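Local coordinates for phosphate-binding protein (Xanthomonas axonopodis pv. citri, PDB 5UB3) that probably serves as a periplasmic binding protein of the phosphonate-binding type, paired with a diguanylate cyclase as a sensor, and holds a chloride ion here, at residues R9-P14 against I42-D47; F97-D102 against R201-T206; P30-V35 against P222-R227; G138-V143 against R153-Y158. All coordinates share one frame; numbering follows the deposited sequence.

The contacts spread over the two halves expected of a periplasmic binding protein. Contact 3 lies far out in one half and contact 1 nearer the middle of the chain, centres about 24 Å apart; contacts 2 and 4 lie in the other half, centres about 17 Å apart. The centres of contacts 3 and 4 are about 48 Å apart. Along the chain, contact 1 closes before 97-102 begins, and its segments alternate with those of contact 3, which spans some two-thirds of the sequence and encloses contact 2, which in turn encloses contact 4. Contacts 2 and 4 reach connected strands through 115-118 and 178-182. One half thus combines early and late sequence, consistent with a chain that crosses over and returns.

Contact 1 of 4, residues R9-P14 against I42-D47; sequences RISDDP and ILMAPD
Ile-10 and Ala-45 form a single backbone bridge. Two hydrogen bonds hold it: Ala-45 N donates to Arg-9 O at 3.1 Å, and Ser-11 N donates to Ala-45 O at 2.9 Å. Weaker CA-H...O contacts flank them, with Ile-10 CA 3.3 Å from Ala-45 O, and Pro-46 CA aimed almost straight at Ser-11 O. The carbonyl of Ala-45 therefore receives both an N-H and a C-H.

The apolar part belongs mainly to Met-44. Its side chain crosses that of Arg-9 obliquely, CG to CG, and SD lies 4.0 Å from Ser-11 CB. A bend at the end of the chain (chi3 -81°) turns CE onto Pro-14, 3.7 Å from CB of that ring. Farther along 42-47, Ile-10 CG2 packs 3.6 Å from Asp-47 CA.

Within 9-14 the guanidinium of Arg-9 curls back, NE donating at 2.8 Å to Ile-10 O from above the carbonyl plane.

The two loops follow the paired parallel strands 4-8 and 39-42 and lead into helices 14-28 and 48-56 respectively, as in the alpha/beta halves of periplasmic binding proteins. Asp-47 N-caps helix 48-56 through Gln-50 N, while Glu-65, at the end of strand 62-66, accepts from Ile-10 N.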
loop_
_atom_site.group_PDB
_atom_site.type_symbol
_atom_site.label_atom_id
_atom_site.label_comp_id
_atom_site.label_asym_id
_atom_site.label_seq_id
_atom_site.Cartn_x
_atom_site.Cartn_y
_atom_site.Cartn_z
ATOM N N ARG A 9 -2.703 -7.944 -7.532
ATOM C CA ARG A 9 -2.284 -6.806 -6.770
ATOM C C ARG A 9 -1.482 -5.917 -7.717
ATOM O O ARG A 9 -1.017 -6.340 -8.781
ATOM C CB ARG A 9 -1.378 -7.170 -5.561
ATOM C CG ARG A 9 -0.069 -7.845 -5.947
ATOM C CD ARG A 9 0.905 -7.827 -4.775
ATOM N NE ARG A 9 1.458 -6.502 -4.559
ATOM C CZ ARG A 9 2.437 -6.218 -3.704
ATOM N NH1 ARG A 9 2.991 -7.179 -2.982
ATOM N NH2 ARG A 9 2.857 -4.970 -3.550
ATOM N N ILE A 10 -1.304 -4.687 -7.283
ATOM C CA ILE A 10 -0.384 -3.789 -7.927
ATOM C C ILE A 10 0.991 -4.239 -7.539
ATOM O O ILE A 10 1.259 -4.420 -6.354
ATOM C CB ILE A 10 -0.617 -2.354 -7.426
ATOM C CG1 ILE A 10 -2.087 -1.900 -7.726
ATOM C CG2 ILE A 10 0.386 -1.410 -8.069
ATOM C CD1 ILE A 10 -2.476 -0.670 -6.943
ATOM N N SER A 11 1.879 -4.379 -8.505
ATOM C CA SER A 11 3.156 -4.908 -8.217
ATOM C C SER A 11 4.181 -4.285 -9.107
ATOM O O SER A 11 4.020 -4.279 -10.303
ATOM C CB SER A 11 3.152 -6.404 -8.463
ATOM O OG SER A 11 4.480 -6.964 -8.418
ATOM N N ASP A 12 5.287 -3.893 -8.516
ATOM C CA ASP A 12 6.493 -3.527 -9.285
ATOM C C ASP A 12 7.445 -4.707 -9.474
ATOM O O ASP A 12 8.554 -4.507 -9.904
ATOM C CB ASP A 12 7.284 -2.400 -8.586
ATOM C CG ASP A 12 7.605 -2.702 -7.089
ATOM O OD1 ASP A 12 7.359 -3.832 -6.563
ATOM O OD2 ASP A 12 8.083 -1.767 -6.401
ATOM N N ASP A 13 7.031 -5.918 -9.125
ATOM C CA ASP A 13 7.961 -7.060 -9.073
ATOM C C ASP A 13 7.183 -8.366 -9.184
ATOM O O ASP A 13 7.199 -9.198 -8.281
ATOM C CB ASP A 13 8.730 -6.965 -7.770
ATOM C CG ASP A 13 9.833 -7.997 -7.622
ATOM O OD1 ASP A 13 10.234 -8.637 -8.607
ATOM O OD2 ASP A 13 10.250 -8.173 -6.454
ATOM N N PRO A 14 6.422 -8.509 -10.268
ATOM C CA PRO A 14 5.513 -9.652 -10.387
ATOM C C PRO A 14 6.176 -11.032 -10.277
ATOM O O PRO A 14 5.586 -11.926 -9.721
ATOM C CB PRO A 14 4.902 -9.482 -11.767
ATOM C CG PRO A 14 5.816 -8.543 -12.502
ATOM C CD PRO A 14 6.374 -7.646 -11.455
ATOM N N ILE A 42 -3.808 -15.637 -11.689
ATOM C CA ILE A 42 -3.177 -14.490 -11.093
ATOM C C ILE A 42 -2.970 -13.452 -12.215
ATOM O O ILE A 42 -2.494 -13.803 -13.308
ATOM C CB ILE A 42 -1.792 -14.859 -10.503
ATOM C CG1 ILE A 42 -1.938 -15.928 -9.382
ATOM C CG2 ILE A 42 -1.046 -13.634 -9.984
ATOM C CD1 ILE A 42 -2.759 -15.486 -8.201
ATOM N N LEU A 43 -3.266 -12.195 -11.913
ATOM C CA LEU A 43 -3.026 -11.086 -12.837
ATOM C C LEU A 43 -2.703 -9.862 -12.001
ATOM O O LEU A 43 -3.548 -9.306 -11.319
ATOM C CB LEU A 43 -4.208 -10.794 -13.742
ATOM C CG LEU A 43 -4.000 -9.730 -14.834
ATOM C CD1 LEU A 43 -2.782 -9.988 -15.725
ATOM C CD2 LEU A 43 -5.212 -9.609 -15.701
ATOM N N MET A 44 -1.456 -9.446 -12.087
ATOM C CA MET A 44 -1.000 -8.303 -11.354
ATOM C C MET A 44 -0.903 -7.148 -12.338
ATOM O O MET A 44 -1.054 -7.327 -13.539
ATOM C CB MET A 44 0.345 -8.617 -10.707
ATOM C CG MET A 44 0.243 -9.558 -9.544
ATOM S SD MET A 44 1.868 -10.126 -8.996
ATOM C CE MET A 44 2.187 -11.417 -10.195
ATOM N N ALA A 45 -0.741 -5.940 -11.826
ATOM C CA ALA A 45 -0.636 -4.802 -12.726
ATOM C C ALA A 45 0.456 -3.923 -12.245
ATOM O O ALA A 45 0.698 -3.891 -11.081
ATOM C CB ALA A 45 -1.961 -4.050 -12.818
ATOM N N PRO A 46 1.128 -3.203 -13.153
ATOM C CA PRO A 46 2.237 -2.309 -12.688
ATOM C C PRO A 46 1.827 -1.118 -11.821
ATOM O O PRO A 46 2.645 -0.607 -11.053
ATOM C CB PRO A 46 2.895 -1.809 -14.007
ATOM C CG PRO A 46 1.979 -2.222 -15.136
ATOM C CD PRO A 46 0.833 -3.069 -14.595
ATOM N N ASP A 47 0.588 -0.666 -11.903
ATOM C CA ASP A 47 0.190 0.524 -11.137
ATOM C C ASP A 47 -1.306 0.533 -10.953
ATOM O O ASP A 47 -1.996 -0.322 -11.532
ATOM C CB ASP A 47 0.681 1.803 -11.806
ATOM C CG ASP A 47 0.262 1.881 -13.257
ATOM O OD1 ASP A 47 -0.934 1.779 -13.564
ATOM O OD2 ASP A 47 1.159 1.968 -14.086
#

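Contact 2 of 4, residues F97-D102 against R201-T206; sequences FFVRRD and RIVHRT
Arg-201 meets 97-102 through both backbone and guanidinium. Its N donates to Val-99 O at 2.8 Å and its O accepts from Val-99 N, making an antiparallel hydrogen-bonded pair. The chain bends at chi3 (46°), which turns NE back toward 97-102; NH2 donates to Arg-101 O at 3.2 Å, that oxygen lying in the guanidinium plane, the donor above the carbonyl plane. NH1 is taken by Ile-105 O.

Farther along, Phe-97 N donates to His-204 O at 2.9 Å, and Phe-97 O accepts from Val-203 N at 2.8 Å. Val-203 and His-204 both face Phe-97, a classic beta bulge, beyond which Phe-98 and Ile-202 form a non-hydrogen-bonded pair.

Val-99 CG2 sits over one face of the Arg-201 guanidinium, offset toward its rim, and touches Val-203 CG1 at 3.8 Å. The side chains of Phe-97 and His-204 lie side by side with their ring planes 77° apart, CD1 of the first 3.9 Å from CD2 of the second, while Glu-133 holds His-204 NE2. The Arg-101 guanidinium turns one face toward Arg-201 CD.

Strand 92-100 pairs antiparallel with strands 200-205, 178-182 and 209-217, and helix 124-136 touches Phe-97 through Pro-130.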
loop_
_atom_site.group_PDB
_atom_site.type_symbol
_atom_site.label_atom_id
_atom_site.label_comp_id
_atom_site.label_asym_id
_atom_site.label_seq_id
_atom_site.Cartn_x
_atom_site.Cartn_y
_atom_site.Cartn_z
ATOM N N PHE A 97 8.690 9.917 8.715
ATOM C CA PHE A 97 9.654 10.650 7.909
ATOM C C PHE A 97 10.939 10.520 8.653
ATOM O O PHE A 97 10.974 10.713 9.857
ATOM C CB PHE A 97 9.279 12.104 7.807
ATOM C CG PHE A 97 8.061 12.376 6.956
ATOM C CD1 PHE A 97 6.801 12.108 7.438
ATOM C CD2 PHE A 97 8.186 12.944 5.711
ATOM C CE1 PHE A 97 5.686 12.383 6.677
ATOM C CE2 PHE A 97 7.086 13.212 4.931
ATOM C CZ PHE A 97 5.821 12.958 5.433
ATOM N N PHE A 98 12.025 10.243 7.954
ATOM C CA PHE A 98 13.277 10.116 8.624
ATOM C C PHE A 98 14.388 10.818 7.860
ATOM O O PHE A 98 14.304 11.005 6.648
ATOM C CB PHE A 98 13.611 8.646 8.832
ATOM C CG PHE A 98 13.851 7.915 7.573
ATOM C CD1 PHE A 98 12.782 7.326 6.892
ATOM C CD2 PHE A 98 15.145 7.835 7.020
ATOM C CE1 PHE A 98 12.990 6.675 5.692
ATOM C CE2 PHE A 98 15.359 7.182 5.841
ATOM C CZ PHE A 98 14.291 6.608 5.162
ATOM N N VAL A 99 15.412 11.195 8.592
ATOM C CA VAL A 99 16.625 11.799 8.039
ATOM C C VAL A 99 17.887 11.196 8.594
ATOM O O VAL A 99 17.860 10.477 9.598
ATOM C CB VAL A 99 16.708 13.275 8.400
ATOM C CG1 VAL A 99 15.482 14.003 7.869
ATOM C CG2 VAL A 99 16.881 13.481 9.908
ATOM N N ARG A 100 19.004 11.570 7.994
ATOM C CA ARG A 100 20.277 11.305 8.663
ATOM C C ARG A 100 20.351 12.031 9.995
ATOM O O ARG A 100 19.845 13.137 10.162
ATOM C CB ARG A 100 21.454 11.695 7.796
ATOM C CG ARG A 100 21.614 10.747 6.618
ATOM C CD ARG A 100 22.961 10.980 5.984
ATOM N NE ARG A 100 24.024 10.868 6.988
ATOM C CZ ARG A 100 24.732 9.769 7.273
ATOM N NH1 ARG A 100 24.554 8.610 6.610
ATOM N NH2 ARG A 100 25.683 9.858 8.217
ATOM N N ARG A 101 20.944 11.376 10.979
ATOM C CA ARG A 101 20.984 11.965 12.313
ATOM C C ARG A 101 21.819 13.255 12.250
ATOM O O ARG A 101 21.516 14.186 12.937
ATOM C CB ARG A 101 21.449 10.929 13.357
ATOM C CG ARG A 101 22.379 11.421 14.463
ATOM C CD ARG A 101 22.333 10.565 15.742
ATOM N NE ARG A 101 21.023 10.581 16.424
ATOM C CZ ARG A 101 20.401 11.656 16.953
ATOM N NH1 ARG A 101 20.920 12.889 16.899
ATOM N NH2 ARG A 101 19.215 11.494 17.554
ATOM N N ASP A 102 22.820 13.315 11.377
ATOM C CA ASP A 102 23.620 14.543 11.231
ATOM C C ASP A 102 22.941 15.657 10.371
ATOM O O ASP A 102 23.518 16.732 10.157
ATOM C CB ASP A 102 25.059 14.213 10.771
ATOM C CG ASP A 102 25.119 13.445 9.424
ATOM O OD1 ASP A 102 24.192 13.432 8.634
ATOM O OD2 ASP A 102 26.139 12.820 9.127
ATOM N N ARG A 201 17.291 9.297 12.083
ATOM C CA ARG A 201 16.448 9.807 13.112
ATOM C C ARG A 201 15.039 9.988 12.491
ATOM O O ARG A 201 14.881 10.547 11.383
ATOM C CB ARG A 201 17.053 11.152 13.521
ATOM C CG ARG A 201 16.281 11.999 14.494
ATOM C CD ARG A 201 17.222 13.022 15.163
ATOM N NE ARG A 201 18.106 13.723 14.208
ATOM C CZ ARG A 201 17.697 14.676 13.407
ATOM N NH1 ARG A 201 16.424 15.040 13.429
ATOM N NH2 ARG A 201 18.548 15.255 12.559
ATOM N N ILE A 202 14.011 9.603 13.247
ATOM C CA ILE A 202 12.627 9.902 12.857
ATOM C C ILE A 202 12.251 11.346 13.190
ATOM O O ILE A 202 12.411 11.784 14.313
ATOM C CB ILE A 202 11.663 8.907 13.501
ATOM C CG1 ILE A 202 12.018 7.481 13.008
ATOM C CG2 ILE A 202 10.240 9.281 13.177
ATOM C CD1 ILE A 202 11.528 6.428 13.957
ATOM N N VAL A 203 11.785 12.105 12.196
ATOM C CA VAL A 203 11.405 13.494 12.423
ATOM C C VAL A 203 9.902 13.758 12.470
ATOM O O VAL A 203 9.494 14.823 12.905
ATOM C CB VAL A 203 12.124 14.481 11.437
ATOM C CG1 VAL A 203 13.610 14.394 11.678
ATOM C CG2 VAL A 203 11.775 14.229 9.978
ATOM N N HIS A 204 9.079 12.809 12.031
ATOM C CA HIS A 204 7.659 13.036 12.024
ATOM C C HIS A 204 6.944 11.713 11.846
ATOM O O HIS A 204 7.440 10.796 11.152
ATOM C CB HIS A 204 7.284 13.941 10.889
ATOM C CG HIS A 204 5.845 14.318 10.891
ATOM N ND1 HIS A 204 5.358 15.362 11.649
ATOM C CD2 HIS A 204 4.767 13.748 10.296
ATOM C CE1 HIS A 204 4.053 15.463 11.469
ATOM N NE2 HIS A 204 3.664 14.477 10.681
ATOM N N ARG A 205 5.765 11.645 12.423
ATOM C CA ARG A 205 4.903 10.456 12.280
ATOM C C ARG A 205 3.533 10.909 11.883
ATOM O O ARG A 205 3.071 11.871 12.457
ATOM C CB ARG A 205 4.827 9.680 13.634
ATOM C CG ARG A 205 6.124 9.007 14.025
ATOM C CD ARG A 205 6.021 8.217 15.325
ATOM N NE ARG A 205 7.267 7.473 15.590
ATOM C CZ ARG A 205 7.454 6.134 15.484
ATOM N NH1 ARG A 205 6.485 5.297 15.149
ATOM N NH2 ARG A 205 8.648 5.594 15.775
ATOM N N THR A 206 2.878 10.213 10.932
ATOM C CA THR A 206 1.507 10.487 10.613
ATOM C C THR A 206 0.599 9.707 11.546
ATOM O O THR A 206 1.054 8.849 12.301
ATOM C CB THR A 206 1.147 10.124 9.143
ATOM O OG1 THR A 206 1.112 8.705 8.969
ATOM C CG2 THR A 206 2.166 10.754 8.157
#

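Contact 3 of 4, residues P30-V35 against P222-R227; sequences PRMREV and PAVEQR
Arg-227 reaches from its helix across Val-35 to the turn at Arg-31, gathering partners along its length. CB rests against both methyls of Val-35, 3.8 Å from CG1. CG lies 3.9 Å from Met-32 SD, the two side chains sliding past each other in opposite directions. A bend at chi2 (67°) swings CD toward Glu-34, whose OE1 it approaches at 3.6 Å. NE then meets two oxygens: it donates to Arg-31 O at 2.8 Å and forms a salt bridge with Glu-34 OE1 at 2.9 Å. CZ is overlain by Glu-34 OE2, which stands over the centre of one guanidinium face, with the carboxylate plane turned 55° from the guanidinium. At the tip, Arg-227 NH2 donates to Arg-31 O, also at 2.8 Å.

One carbonyl is gripped side-on by two N-H groups in the guanidinium plane, which fixes the rotation of the group, while Glu-34 OE2 over the face probably balances its charge. Beside this, Met-32 CE packs 3.6 Å from Val-224 CG1, and Val-35 CG1 reaches the Ala-223 methyl.

The contact joins the first turns of helix 222-235 to the loop linking helix 14-28 with strand 39-42; Tyr-27 of helix 14-28 holds Arg-31 NH1.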
loop_
_atom_site.group_PDB
_atom_site.type_symbol
_atom_site.label_atom_id
_atom_site.label_comp_id
_atom_site.label_asym_id
_atom_site.label_seq_id
_atom_site.Cartn_x
_atom_site.Cartn_y
_atom_site.Cartn_z
ATOM N N PRO A 30 -10.853 -24.067 -4.796
ATOM C CA PRO A 30 -11.719 -25.236 -4.550
ATOM C C PRO A 30 -12.869 -24.953 -3.621
ATOM O O PRO A 30 -13.936 -25.566 -3.750
ATOM C CB PRO A 30 -10.796 -26.224 -3.881
ATOM C CG PRO A 30 -9.423 -25.823 -4.279
ATOM C CD PRO A 30 -9.430 -24.362 -4.575
ATOM N N ARG A 31 -12.682 -24.022 -2.693
ATOM C CA ARG A 31 -13.744 -23.712 -1.738
ATOM C C ARG A 31 -14.829 -22.793 -2.256
ATOM O O ARG A 31 -15.747 -22.453 -1.518
ATOM C CB ARG A 31 -13.134 -23.178 -0.444
ATOM C CG ARG A 31 -12.373 -24.279 0.242
ATOM C CD ARG A 31 -11.297 -23.737 1.190
ATOM N NE ARG A 31 -10.643 -24.861 1.897
ATOM C CZ ARG A 31 -9.618 -25.592 1.445
ATOM N NH1 ARG A 31 -9.057 -25.380 0.249
ATOM N NH2 ARG A 31 -9.136 -26.570 2.221
ATOM N N MET A 32 -14.781 -22.447 -3.543
ATOM C CA MET A 32 -15.765 -21.575 -4.145
ATOM C C MET A 32 -16.553 -22.321 -5.231
ATOM O O MET A 32 -17.238 -21.683 -6.021
ATOM C CB MET A 32 -15.055 -20.421 -4.854
ATOM C CG MET A 32 -14.057 -19.584 -4.051
ATOM S SD MET A 32 -14.843 -18.153 -3.357
ATOM C CE MET A 32 -15.478 -17.165 -4.699
ATOM N N ARG A 33 -16.446 -23.644 -5.306
ATOM C CA ARG A 33 -17.114 -24.374 -6.396
ATOM C C ARG A 33 -18.588 -24.190 -6.426
ATOM O O ARG A 33 -19.200 -24.123 -7.487
ATOM C CB ARG A 33 -16.837 -25.870 -6.340
ATOM C CG ARG A 33 -17.062 -26.444 -7.722
ATOM C CD ARG A 33 -17.024 -27.943 -7.736
ATOM N NE ARG A 33 -17.337 -28.361 -9.090
ATOM C CZ ARG A 33 -16.472 -28.333 -10.100
ATOM N NH1 ARG A 33 -15.200 -27.921 -9.953
ATOM N NH2 ARG A 33 -16.894 -28.732 -11.280
ATOM N N GLU A 34 -19.162 -24.073 -5.239
ATOM C CA GLU A 34 -20.594 -23.949 -5.103
ATOM C C GLU A 34 -21.117 -22.573 -5.594
ATOM O O GLU A 34 -22.322 -22.412 -5.754
ATOM C CB GLU A 34 -21.025 -24.353 -3.678
ATOM C CG GLU A 34 -21.003 -23.253 -2.614
ATOM C CD GLU A 34 -19.805 -23.220 -1.664
ATOM O OE1 GLU A 34 -18.637 -22.986 -2.144
ATOM O OE2 GLU A 34 -20.087 -23.355 -0.431
ATOM N N VAL A 35 -20.226 -21.607 -5.906
ATOM C CA VAL A 35 -20.690 -20.363 -6.557
ATOM C C VAL A 35 -20.190 -20.253 -7.983
ATOM O O VAL A 35 -20.137 -19.167 -8.546
ATOM C CB VAL A 35 -20.350 -19.097 -5.741
ATOM C CG1 VAL A 35 -21.141 -19.061 -4.434
ATOM C CG2 VAL A 35 -18.859 -19.005 -5.459
ATOM N N PRO A 222 -22.776 -11.178 -6.770
ATOM C CA PRO A 222 -22.900 -11.070 -5.334
ATOM C C PRO A 222 -22.713 -12.383 -4.596
ATOM O O PRO A 222 -22.315 -12.351 -3.428
ATOM C CB PRO A 222 -24.360 -10.583 -5.144
ATOM C CG PRO A 222 -24.614 -9.803 -6.353
ATOM C CD PRO A 222 -23.921 -10.538 -7.454
ATOM N N ALA A 223 -23.024 -13.517 -5.231
ATOM C CA ALA A 223 -22.805 -14.854 -4.579
ATOM C C ALA A 223 -21.291 -15.209 -4.495
ATOM O O ALA A 223 -20.797 -15.809 -3.538
ATOM C CB ALA A 223 -23.566 -15.940 -5.297
ATOM N N VAL A 224 -20.553 -14.782 -5.493
ATOM C CA VAL A 224 -19.101 -14.997 -5.501
ATOM C C VAL A 224 -18.507 -14.129 -4.421
ATOM O O VAL A 224 -17.709 -14.592 -3.642
ATOM C CB VAL A 224 -18.502 -14.725 -6.891
ATOM C CG1 VAL A 224 -16.986 -14.815 -6.896
ATOM C CG2 VAL A 224 -19.052 -15.741 -7.886
ATOM N N GLU A 225 -18.937 -12.875 -4.387
ATOM C CA GLU A 225 -18.474 -11.951 -3.384
ATOM C C GLU A 225 -18.713 -12.486 -1.966
ATOM O O GLU A 225 -17.825 -12.488 -1.132
ATOM C CB GLU A 225 -19.072 -10.566 -3.574
ATOM C CG GLU A 225 -18.628 -9.642 -2.462
ATOM C CD GLU A 225 -18.914 -8.192 -2.692
ATOM O OE1 GLU A 225 -19.127 -7.743 -3.801
ATOM O OE2 GLU A 225 -18.957 -7.478 -1.720
ATOM N N GLN A 226 -19.933 -12.940 -1.719
ATOM C CA GLN A 226 -20.336 -13.386 -0.403
ATOM C C GLN A 226 -19.548 -14.603 0.053
ATOM O O GLN A 226 -19.132 -14.712 1.217
ATOM C CB GLN A 226 -21.863 -13.609 -0.425
ATOM C CG GLN A 226 -22.455 -14.358 0.755
ATOM C CD GLN A 226 -23.967 -14.526 0.541
ATOM O OE1 GLN A 226 -24.414 -15.359 -0.274
ATOM N NE2 GLN A 226 -24.756 -13.699 1.231
ATOM N N ARG A 227 -19.297 -15.500 -0.898
ATOM C CA ARG A 227 -18.640 -16.752 -0.590
ATOM C C ARG A 227 -17.147 -16.504 -0.417
ATOM O O ARG A 227 -16.530 -17.080 0.457
ATOM C CB ARG A 227 -18.874 -17.739 -1.741
ATOM C CG ARG A 227 -18.152 -19.058 -1.595
ATOM C CD ARG A 227 -18.695 -19.882 -0.408
ATOM N NE ARG A 227 -17.788 -21.009 -0.151
ATOM C CZ ARG A 227 -17.665 -21.666 1.013
ATOM N NH1 ARG A 227 -18.394 -21.322 2.089
ATOM N NH2 ARG A 227 -16.787 -22.671 1.105
#

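Contact 4 of 4, residues G138-V143 against R153-Y158; sequences GIACDV and RGSAGY
Ser-155 opens the contact with its OG, which lies 3.5 Å from the methyl of Ala-140.

At Ala-156 the backbones lock together: its N donates to Ala-140 O at 2.7 Å, and its O accepts from Asp-142 N at 3.1 Å, the donor standing above the carbonyl plane. The same oxygen takes a hydrogen from a water that also donates to Asp-142 OD2, so the carboxylate is tied to the neighbouring strand through solvent. The methyl of Ala-156 packs against Cys-141 SG at 3.9 Å.

This is parallel pairing, as expected in the alpha/beta halves of periplasmic binding proteins. Strand 141-143 lies beside strand 156-160, which in turn pairs with strand 115-118, and helix 124-136 leads into the first of these through a Schellman motif ending at Gly-138.

Gly-157 has its CA only 3.0 Å from Asp-142 O, a close CA-H...O contact, and the sulfur of Cys-141 touches its carbonyl carbon.

Tyr-158 N donates to that same Asp-142 O. CG of Tyr-158 sits between the backbone N and the carbonyl carbon (chi1 72°), and the ring reaches across to Val-143. Val-143 CG2 lies over the ring face in a CH-pi contact, 4.1 Å from the centroid, with CB 3.5 Å from Tyr-158 OH. Cys-141 meets the ring edge, its O in the ring plane and its SG alongside, while Tyr-127 and Met-131 of helix 124-136 also touch Tyr-158.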
loop_
_atom_site.group_PDB
_atom_site.type_symbol
_atom_site.label_atom_id
_atom_site.label_comp_id
_atom_site.label_asym_id
_atom_site.label_seq_id
_atom_site.Cartn_x
_atom_site.Cartn_y
_atom_site.Cartn_z
ATOM N N GLY A 138 0.720 22.599 4.798
ATOM C CA GLY A 138 0.988 23.687 3.902
ATOM C C GLY A 138 2.383 23.692 3.350
ATOM O O GLY A 138 2.897 24.751 2.947
ATOM N N ILE A 139 3.007 22.518 3.310
ATOM C CA ILE A 139 4.393 22.390 2.900
ATOM C C ILE A 139 4.366 22.027 1.405
ATOM O O ILE A 139 4.027 20.876 1.008
ATOM C CB ILE A 139 5.127 21.319 3.696
ATOM C CG1 ILE A 139 5.261 21.765 5.144
ATOM C CG2 ILE A 139 6.472 21.024 3.075
ATOM C CD1 ILE A 139 5.799 20.704 6.057
ATOM N N ALA A 140 4.730 22.986 0.567
ATOM C CA ALA A 140 4.769 22.738 -0.857
ATOM C C ALA A 140 5.850 21.697 -1.174
ATOM O O ALA A 140 6.922 21.657 -0.552
ATOM C CB ALA A 140 5.014 24.033 -1.606
ATOM N N CYS A 141 5.530 20.825 -2.111
ATOM C CA CYS A 141 6.444 19.769 -2.446
ATOM C C CYS A 141 6.342 19.463 -3.911
ATOM O O CYS A 141 5.481 18.716 -4.332
ATOM C CB CYS A 141 6.162 18.553 -1.574
ATOM S SG CYS A 141 7.568 17.375 -1.624
ATOM N N ASP A 142 7.237 20.089 -4.698
ATOM C CA ASP A 142 7.215 20.002 -6.107
ATOM C C ASP A 142 7.927 18.769 -6.572
ATOM O O ASP A 142 8.904 18.330 -5.934
ATOM C CB ASP A 142 7.920 21.215 -6.721
ATOM C CG ASP A 142 7.269 22.546 -6.299
ATOM O OD1 ASP A 142 6.064 22.683 -6.506
ATOM O OD2 ASP A 142 7.980 23.428 -5.820
ATOM N N VAL A 143 7.484 18.182 -7.674
ATOM C CA VAL A 143 8.215 17.033 -8.201
ATOM C C VAL A 143 9.583 17.493 -8.689
ATOM O O VAL A 143 9.680 18.512 -9.381
ATOM C CB VAL A 143 7.432 16.217 -9.243
ATOM C CG1 VAL A 143 7.239 16.958 -10.541
ATOM C CG2 VAL A 143 8.170 14.911 -9.513
ATOM N N ARG A 153 13.343 27.600 -3.069
ATOM C CA ARG A 153 13.481 27.914 -1.633
ATOM C C ARG A 153 12.088 28.310 -1.107
ATOM O O ARG A 153 11.254 28.859 -1.841
ATOM C CB ARG A 153 14.592 28.901 -1.342
ATOM C CG ARG A 153 14.458 30.270 -1.959
ATOM C CD ARG A 153 15.808 30.970 -1.894
ATOM N NE ARG A 153 16.652 30.465 -2.971
ATOM C CZ ARG A 153 17.885 29.952 -2.868
ATOM N NH1 ARG A 153 18.531 29.852 -1.694
ATOM N NH2 ARG A 153 18.495 29.551 -3.995
ATOM N N GLY A 154 11.810 27.901 0.112
ATOM C CA GLY A 154 10.501 28.002 0.655
ATOM C C GLY A 154 9.722 26.730 0.404
ATOM O O GLY A 154 8.712 26.508 1.065
ATOM N N SER A 155 10.149 25.867 -0.516
ATOM C CA SER A 155 9.356 24.642 -0.798
ATOM C C SER A 155 10.222 23.386 -0.632
ATOM O O SER A 155 11.444 23.483 -0.700
ATOM C CB SER A 155 8.766 24.704 -2.202
ATOM O OG SER A 155 7.909 25.808 -2.320
ATOM N N ALA A 156 9.597 22.249 -0.379
ATOM C CA ALA A 156 10.269 20.991 -0.526
ATOM C C ALA A 156 10.149 20.533 -1.987
ATOM O O ALA A 156 9.467 21.163 -2.851
ATOM C CB ALA A 156 9.656 19.966 0.380
ATOM N N GLY A 157 10.816 19.433 -2.262
ATOM C CA GLY A 157 10.694 18.741 -3.506
ATOM C C GLY A 157 10.827 17.252 -3.262
ATOM O O GLY A 157 11.499 16.822 -2.281
ATOM N N TYR A 158 10.214 16.470 -4.122
ATOM C CA TYR A 158 10.288 15.029 -3.970
ATOM C C TYR A 158 10.866 14.373 -5.164
ATOM O O TYR A 158 10.725 14.869 -6.297
ATOM C CB TYR A 158 8.958 14.398 -3.592
ATOM C CG TYR A 158 7.930 14.357 -4.655
ATOM C CD1 TYR A 158 7.162 15.443 -4.906
ATOM C CD2 TYR A 158 7.707 13.207 -5.400
ATOM C CE1 TYR A 158 6.204 15.411 -5.884
ATOM C CE2 TYR A 158 6.744 13.162 -6.359
ATOM C CZ TYR A 158 5.995 14.265 -6.592
ATOM O OH TYR A 158 5.019 14.291 -7.529
HETATM O O HOH W 1 10.338 23.026 -4.767
#